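Local coordinates for protein putative TRAP PERIPLASMIC SOLUTE BINDING PROTEIN (Haemophilus influenzae, PDB 4PBQ) that probably serves as the periplasmic solute-binding component of a TRAP transporter and binds L-gulonate, at residues Gly135-Arg147 with Ala258-Ile270. Numbering follows the deposited sequence.
Sequences GIKLLAYGMNGFR and AKLYQEKEWELAI. With 2UF (L-gulonate), chain D.
A buried carboxyl group meets both the N and the O of Met143: Glu265 OE1 accepts a nearly straight hydrogen bond from Met143 N (2.9 Å, 172°), while OE2 lies 2.7 Å from Met143 O, an approach that suggests the acid holds a proton. The setting is a strand of the mixed sheet in a TRAP-type solute-binding protein, overlaid by the long helix 248-281, whose segment 258-270 runs almost parallel to strand 136-147, 12° between axes. It illustrates how a helix can be fastened to a sheet through the strand's main chain. The Glu265 side chain bends at chi2 (-88°), which brings both oxygens to the main chain of Met143, and OE1 is met on its syn side. Two residues earlier in the strand, Trp266 NE1 donates to Tyr141 O at 2.9 Å, with the oxygen close to the indole plane. With its edge thus held, the indole offers one face to Met143, a selenomethionine: CB sits over the six-membered ring, 3.5 Å from its centroid, in a CH-pi contact, and SE makes an oblique Met-aromatic contact with the same ring and also packs against Ala269 CB and Ile270 CG1. Gln262, extended, reaches the strand; OE1 accepts a weak bond from Tyr141 N and a second, also weak, from a water that donates to Leu139 O, whereas NE2 is hydrogen-bonded to Glu120 OE2. Ala258 CB packs against Leu139 CB (3.8 Å) and, more loosely, Ala140 CB, where the strand makes a classic beta bulge opposite Leu236. Farther along, Arg147 NH1 donates to O5 of L-gulonate at 2.9 Å and NH2 to carboxylate oxygen O6B at 3.0 Å.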
loop_
_atom_site.group_PDB
_atom_site.type_symbol
_atom_site.label_atom_id
_atom_site.label_comp_id
_atom_site.label_asym_id
_atom_site.label_seq_id
_atom_site.Cartn_x
_atom_site.Cartn_y
_atom_site.Cartn_z
ATOM N N GLY A 135 -4.413 14.354 12.443
ATOM C CA GLY A 135 -5.553 13.698 13.061
ATOM C C GLY A 135 -5.500 12.175 13.063
ATOM O O GLY A 135 -6.508 11.516 13.339
ATOM N N ILE A 136 -4.341 11.609 12.791
ATOM C CA ILE A 136 -4.272 10.154 12.663
ATOM C C ILE A 136 -3.178 9.594 13.552
ATOM O O ILE A 136 -2.044 10.087 13.543
ATOM C CB ILE A 136 -4.053 9.730 11.192
ATOM C CG1 ILE A 136 -5.254 10.101 10.330
ATOM C CG2 ILE A 136 -3.811 8.229 11.082
ATOM C CD1 ILE A 136 -5.061 9.856 8.817
ATOM N N LYS A 137 -3.521 8.543 14.302
ATOM C CA LYS A 137 -2.536 7.774 15.047
ATOM C C LYS A 137 -2.169 6.502 14.282
ATOM O O LYS A 137 -3.021 5.655 13.983
ATOM C CB LYS A 137 -3.085 7.419 16.426
ATOM C CG LYS A 137 -2.254 6.412 17.192
ATOM C CD LYS A 137 -0.933 7.005 17.687
ATOM C CE LYS A 137 -0.167 5.919 18.458
ATOM N NZ LYS A 137 1.045 6.488 19.102
ATOM N N LEU A 138 -0.885 6.354 13.962
ATOM C CA LEU A 138 -0.417 5.147 13.285
ATOM C C LEU A 138 -0.116 4.053 14.285
ATOM O O LEU A 138 0.613 4.289 15.242
ATOM C CB LEU A 138 0.854 5.430 12.489
ATOM C CG LEU A 138 1.343 4.232 11.657
ATOM C CD1 LEU A 138 0.407 3.803 10.581
ATOM C CD2 LEU A 138 2.703 4.540 11.070
ATOM N N LEU A 139 -0.699 2.871 14.080
ATOM C CA LEU A 139 -0.473 1.727 14.968
ATOM C C LEU A 139 0.475 0.677 14.398
ATOM O O LEU A 139 1.154 -0.004 15.169
ATOM C CB LEU A 139 -1.803 1.051 15.321
ATOM C CG LEU A 139 -2.773 1.911 16.137
ATOM C CD1 LEU A 139 -4.090 1.162 16.351
ATOM C CD2 LEU A 139 -2.119 2.305 17.454
ATOM N N ALA A 140 0.517 0.520 13.073
ATOM C CA ALA A 140 1.388 -0.489 12.462
ATOM C C ALA A 140 1.637 -0.238 10.985
ATOM O O ALA A 140 0.746 0.195 10.261
ATOM C CB ALA A 140 0.782 -1.877 12.638
ATOM N N TYR A 141 2.853 -0.543 10.541
ATOM C CA TYR A 141 3.155 -0.688 9.128
ATOM C C TYR A 141 3.072 -2.156 8.724
ATOM O O TYR A 141 3.909 -2.987 9.157
ATOM C CB TYR A 141 4.585 -0.241 8.868
ATOM C CG TYR A 141 4.848 1.244 8.929
ATOM C CD1 TYR A 141 4.512 2.084 7.868
ATOM C CD2 TYR A 141 5.485 1.792 10.031
ATOM C CE1 TYR A 141 4.785 3.440 7.930
ATOM C CE2 TYR A 141 5.786 3.143 10.098
ATOM C CZ TYR A 141 5.443 3.957 9.041
ATOM O OH TYR A 141 5.725 5.298 9.109
ATOM N N GLY A 142 2.064 -2.475 7.924
ATOM C CA GLY A 142 1.924 -3.787 7.332
ATOM C C GLY A 142 2.292 -3.772 5.862
ATOM O O GLY A 142 2.666 -2.741 5.307
HETATM N N MSE A 143 2.117 -4.915 5.216
HETATM C CA MSE A 143 2.533 -5.106 3.834
HETATM C C MSE A 143 1.357 -5.321 2.889
HETATM O O MSE A 143 0.479 -6.152 3.122
HETATM C CB MSE A 143 3.504 -6.307 3.766
HETATM C CG MSE A 143 3.759 -6.842 2.385
HETATM SE SE MSE A 143 4.975 -8.374 2.309
HETATM C CE MSE A 143 4.311 -9.202 0.713
ATOM N N ASN A 144 1.326 -4.530 1.815
ATOM C CA ASN A 144 0.542 -4.890 0.655
ATOM C C ASN A 144 1.467 -5.496 -0.410
ATOM O O ASN A 144 1.138 -6.500 -1.025
ATOM C CB ASN A 144 -0.256 -3.686 0.143
ATOM C CG ASN A 144 -1.446 -3.386 1.016
ATOM O OD1 ASN A 144 -1.990 -4.288 1.628
ATOM N ND2 ASN A 144 -1.845 -2.132 1.089
ATOM N N GLY A 145 2.645 -4.889 -0.598
ATOM C CA GLY A 145 3.705 -5.536 -1.334
ATOM C C GLY A 145 4.288 -4.720 -2.472
ATOM O O GLY A 145 3.854 -3.580 -2.735
ATOM N N PHE A 146 5.284 -5.303 -3.130
ATOM C CA PHE A 146 5.796 -4.685 -4.348
ATOM C C PHE A 146 4.759 -4.668 -5.430
ATOM O O PHE A 146 4.026 -5.630 -5.634
ATOM C CB PHE A 146 7.031 -5.406 -4.824
ATOM C CG PHE A 146 8.248 -5.121 -3.991
ATOM C CD1 PHE A 146 9.020 -3.992 -4.221
ATOM C CD2 PHE A 146 8.607 -5.980 -2.974
ATOM C CE1 PHE A 146 10.137 -3.731 -3.454
ATOM C CE2 PHE A 146 9.726 -5.736 -2.187
ATOM C CZ PHE A 146 10.497 -4.618 -2.417
ATOM N N ARG A 147 4.757 -3.581 -6.194
ATOM C CA ARG A 147 3.789 -3.434 -7.256
ATOM C C ARG A 147 4.310 -3.974 -8.596
ATOM O O ARG A 147 5.477 -3.790 -8.947
ATOM C CB ARG A 147 3.394 -1.954 -7.388
ATOM C CG ARG A 147 2.816 -1.390 -6.093
ATOM C CD ARG A 147 2.544 0.052 -6.165
ATOM N NE ARG A 147 1.311 0.430 -6.854
ATOM C CZ ARG A 147 0.131 0.569 -6.269
ATOM N NH1 ARG A 147 0.005 0.364 -4.961
ATOM N NH2 ARG A 147 -0.907 0.946 -6.976
ATOM N N ALA A 258 -1.710 -4.450 17.883
ATOM C CA ALA A 258 -1.160 -3.937 16.621
ATOM C C ALA A 258 0.182 -4.594 16.337
ATOM O O ALA A 258 0.484 -4.912 15.193
ATOM C CB ALA A 258 -1.004 -2.422 16.680
ATOM N N LYS A 259 0.989 -4.783 17.375
ATOM C CA LYS A 259 2.301 -5.436 17.234
ATOM C C LYS A 259 2.152 -6.887 16.778
ATOM O O LYS A 259 2.851 -7.319 15.848
ATOM C CB LYS A 259 3.072 -5.368 18.544
ATOM C CG LYS A 259 4.433 -6.088 18.525
ATOM C CD LYS A 259 5.169 -5.907 19.849
ATOM C CE LYS A 259 6.571 -6.505 19.801
ATOM N NZ LYS A 259 6.552 -7.943 19.409
ATOM N N LEU A 260 1.230 -7.627 17.414
ATOM C CA LEU A 260 0.903 -8.996 16.997
ATOM C C LEU A 260 0.342 -9.017 15.569
ATOM O O LEU A 260 0.778 -9.829 14.735
ATOM C CB LEU A 260 -0.108 -9.628 17.960
ATOM C CG LEU A 260 -0.451 -11.112 17.755
ATOM C CD1 LEU A 260 0.775 -12.009 17.933
ATOM C CD2 LEU A 260 -1.580 -11.547 18.719
ATOM N N TYR A 261 -0.598 -8.118 15.269
ATOM C CA TYR A 261 -1.111 -7.972 13.904
ATOM C C TYR A 261 0.058 -7.809 12.916
ATOM O O TYR A 261 0.123 -8.500 11.896
ATOM C CB TYR A 261 -2.065 -6.784 13.793
ATOM C CG TYR A 261 -2.288 -6.381 12.350
ATOM C CD1 TYR A 261 -3.253 -7.021 11.581
ATOM C CD2 TYR A 261 -1.508 -5.413 11.742
ATOM C CE1 TYR A 261 -3.457 -6.679 10.261
ATOM C CE2 TYR A 261 -1.688 -5.090 10.415
ATOM C CZ TYR A 261 -2.672 -5.735 9.676
ATOM O OH TYR A 261 -2.890 -5.449 8.345
ATOM N N GLN A 262 0.993 -6.930 13.249
ATOM C CA GLN A 262 2.067 -6.582 12.314
ATOM C C GLN A 262 2.953 -7.797 12.044
ATOM O O GLN A 262 3.267 -8.100 10.886
ATOM C CB GLN A 262 2.894 -5.408 12.843
ATOM C CG GLN A 262 4.015 -5.006 11.917
ATOM C CD GLN A 262 4.649 -3.704 12.311
ATOM O OE1 GLN A 262 3.967 -2.743 12.697
ATOM N NE2 GLN A 262 5.961 -3.659 12.225
ATOM N N GLU A 263 3.375 -8.491 13.100
ATOM C CA GLU A 263 4.232 -9.658 12.939
ATOM C C GLU A 263 3.522 -10.708 12.102
ATOM O O GLU A 263 4.100 -11.279 11.183
ATOM C CB GLU A 263 4.597 -10.271 14.300
ATOM C CG GLU A 263 5.216 -11.664 14.207
ATOM C CD GLU A 263 5.150 -12.451 15.527
ATOM O OE1 GLU A 263 4.830 -11.845 16.578
ATOM O OE2 GLU A 263 5.401 -13.682 15.499
ATOM N N LYS A 264 2.266 -10.977 12.436
ATOM C CA LYS A 264 1.530 -12.051 11.780
ATOM C C LYS A 264 1.166 -11.691 10.342
ATOM O O LYS A 264 1.145 -12.578 9.456
ATOM C CB LYS A 264 0.258 -12.396 12.572
ATOM C CG LYS A 264 0.572 -12.989 13.943
ATOM C CD LYS A 264 1.185 -14.378 13.824
ATOM C CE LYS A 264 1.160 -15.095 15.153
ATOM N NZ LYS A 264 2.424 -15.816 15.423
ATOM N N GLU A 265 0.876 -10.413 10.101
ATOM C CA GLU A 265 0.488 -9.976 8.770
ATOM C C GLU A 265 1.669 -10.021 7.787
ATOM O O GLU A 265 1.501 -10.448 6.662
ATOM C CB GLU A 265 -0.123 -8.579 8.758
ATOM C CG GLU A 265 -0.876 -8.254 7.439
ATOM C CD GLU A 265 -0.008 -7.651 6.345
ATOM O OE1 GLU A 265 1.108 -7.212 6.670
ATOM O OE2 GLU A 265 -0.458 -7.611 5.164
ATOM N N TRP A 266 2.840 -9.574 8.219
ATOM C CA TRP A 266 4.042 -9.690 7.376
ATOM C C TRP A 266 4.287 -11.147 7.008
ATOM O O TRP A 266 4.468 -11.465 5.852
ATOM C CB TRP A 266 5.279 -9.093 8.046
ATOM C CG TRP A 266 5.368 -7.613 7.840
ATOM C CD1 TRP A 266 4.895 -6.639 8.679
ATOM C CD2 TRP A 266 5.941 -6.918 6.700
ATOM N NE1 TRP A 266 5.120 -5.384 8.130
ATOM C CE2 TRP A 266 5.781 -5.530 6.937
ATOM C CE3 TRP A 266 6.587 -7.335 5.520
ATOM C CZ2 TRP A 266 6.214 -4.562 6.029
ATOM C CZ3 TRP A 266 7.021 -6.370 4.626
ATOM C CH2 TRP A 266 6.841 -4.999 4.896
ATOM N N GLU A 267 4.287 -12.022 8.011
ATOM C CA GLU A 267 4.490 -13.447 7.789
ATOM C C GLU A 267 3.470 -14.030 6.810
ATOM O O GLU A 267 3.835 -14.738 5.850
ATOM C CB GLU A 267 4.426 -14.175 9.142
ATOM C CG GLU A 267 4.577 -15.681 9.074
ATOM C CD GLU A 267 4.634 -16.326 10.453
ATOM O OE1 GLU A 267 3.681 -16.163 11.245
ATOM O OE2 GLU A 267 5.647 -16.992 10.739
ATOM N N LEU A 268 2.193 -13.758 7.051
ATOM C CA LEU A 268 1.133 -14.280 6.209
ATOM C C LEU A 268 1.177 -13.682 4.795
ATOM O O LEU A 268 0.936 -14.373 3.796
ATOM C CB LEU A 268 -0.227 -14.001 6.864
ATOM C CG LEU A 268 -1.406 -14.605 6.101
ATOM C CD1 LEU A 268 -1.271 -16.115 5.974
ATOM C CD2 LEU A 268 -2.737 -14.270 6.781
ATOM N N ALA A 269 1.504 -12.405 4.713
ATOM C CA ALA A 269 1.558 -11.738 3.430
ATOM C C ALA A 269 2.696 -12.292 2.567
ATOM O O ALA A 269 2.507 -12.539 1.382
ATOM C CB ALA A 269 1.693 -10.212 3.624
ATOM N N ILE A 270 3.872 -12.488 3.157
ATOM C CA ILE A 270 4.977 -13.061 2.413
ATOM C C ILE A 270 4.634 -14.474 1.916
ATOM O O ILE A 270 4.847 -14.793 0.736
ATOM C CB ILE A 270 6.271 -13.025 3.246
ATOM C CG1 ILE A 270 6.694 -11.564 3.418
ATOM C CG2 ILE A 270 7.383 -13.847 2.588
ATOM C CD1 ILE A 270 7.685 -11.340 4.538
HETATM O O6A 2UF D . -5.606 2.101 -5.419
HETATM C C6 2UF D . -4.459 1.635 -5.445
HETATM O O6B 2UF D . -3.871 1.219 -6.455
HETATM C C5 2UF D . -3.729 1.517 -4.091
HETATM O O5 2UF D . -2.817 0.443 -4.165
HETATM C C4 2UF D . -2.971 2.822 -3.759
HETATM O O4 2UF D . -3.909 3.892 -3.559
HETATM C C3 2UF D . -2.098 2.615 -2.502
HETATM O O3 2UF D . -2.848 2.027 -1.384
HETATM C C2 2UF D . -1.473 3.938 -2.028
HETATM O O2 2UF D . -0.457 3.552 -1.123
HETATM C C1 2UF D . -0.789 4.711 -3.198
HETATM O O1 2UF D . -0.101 5.836 -2.627
HETATM O O HOH W 1 2.870 -2.223 15.797
#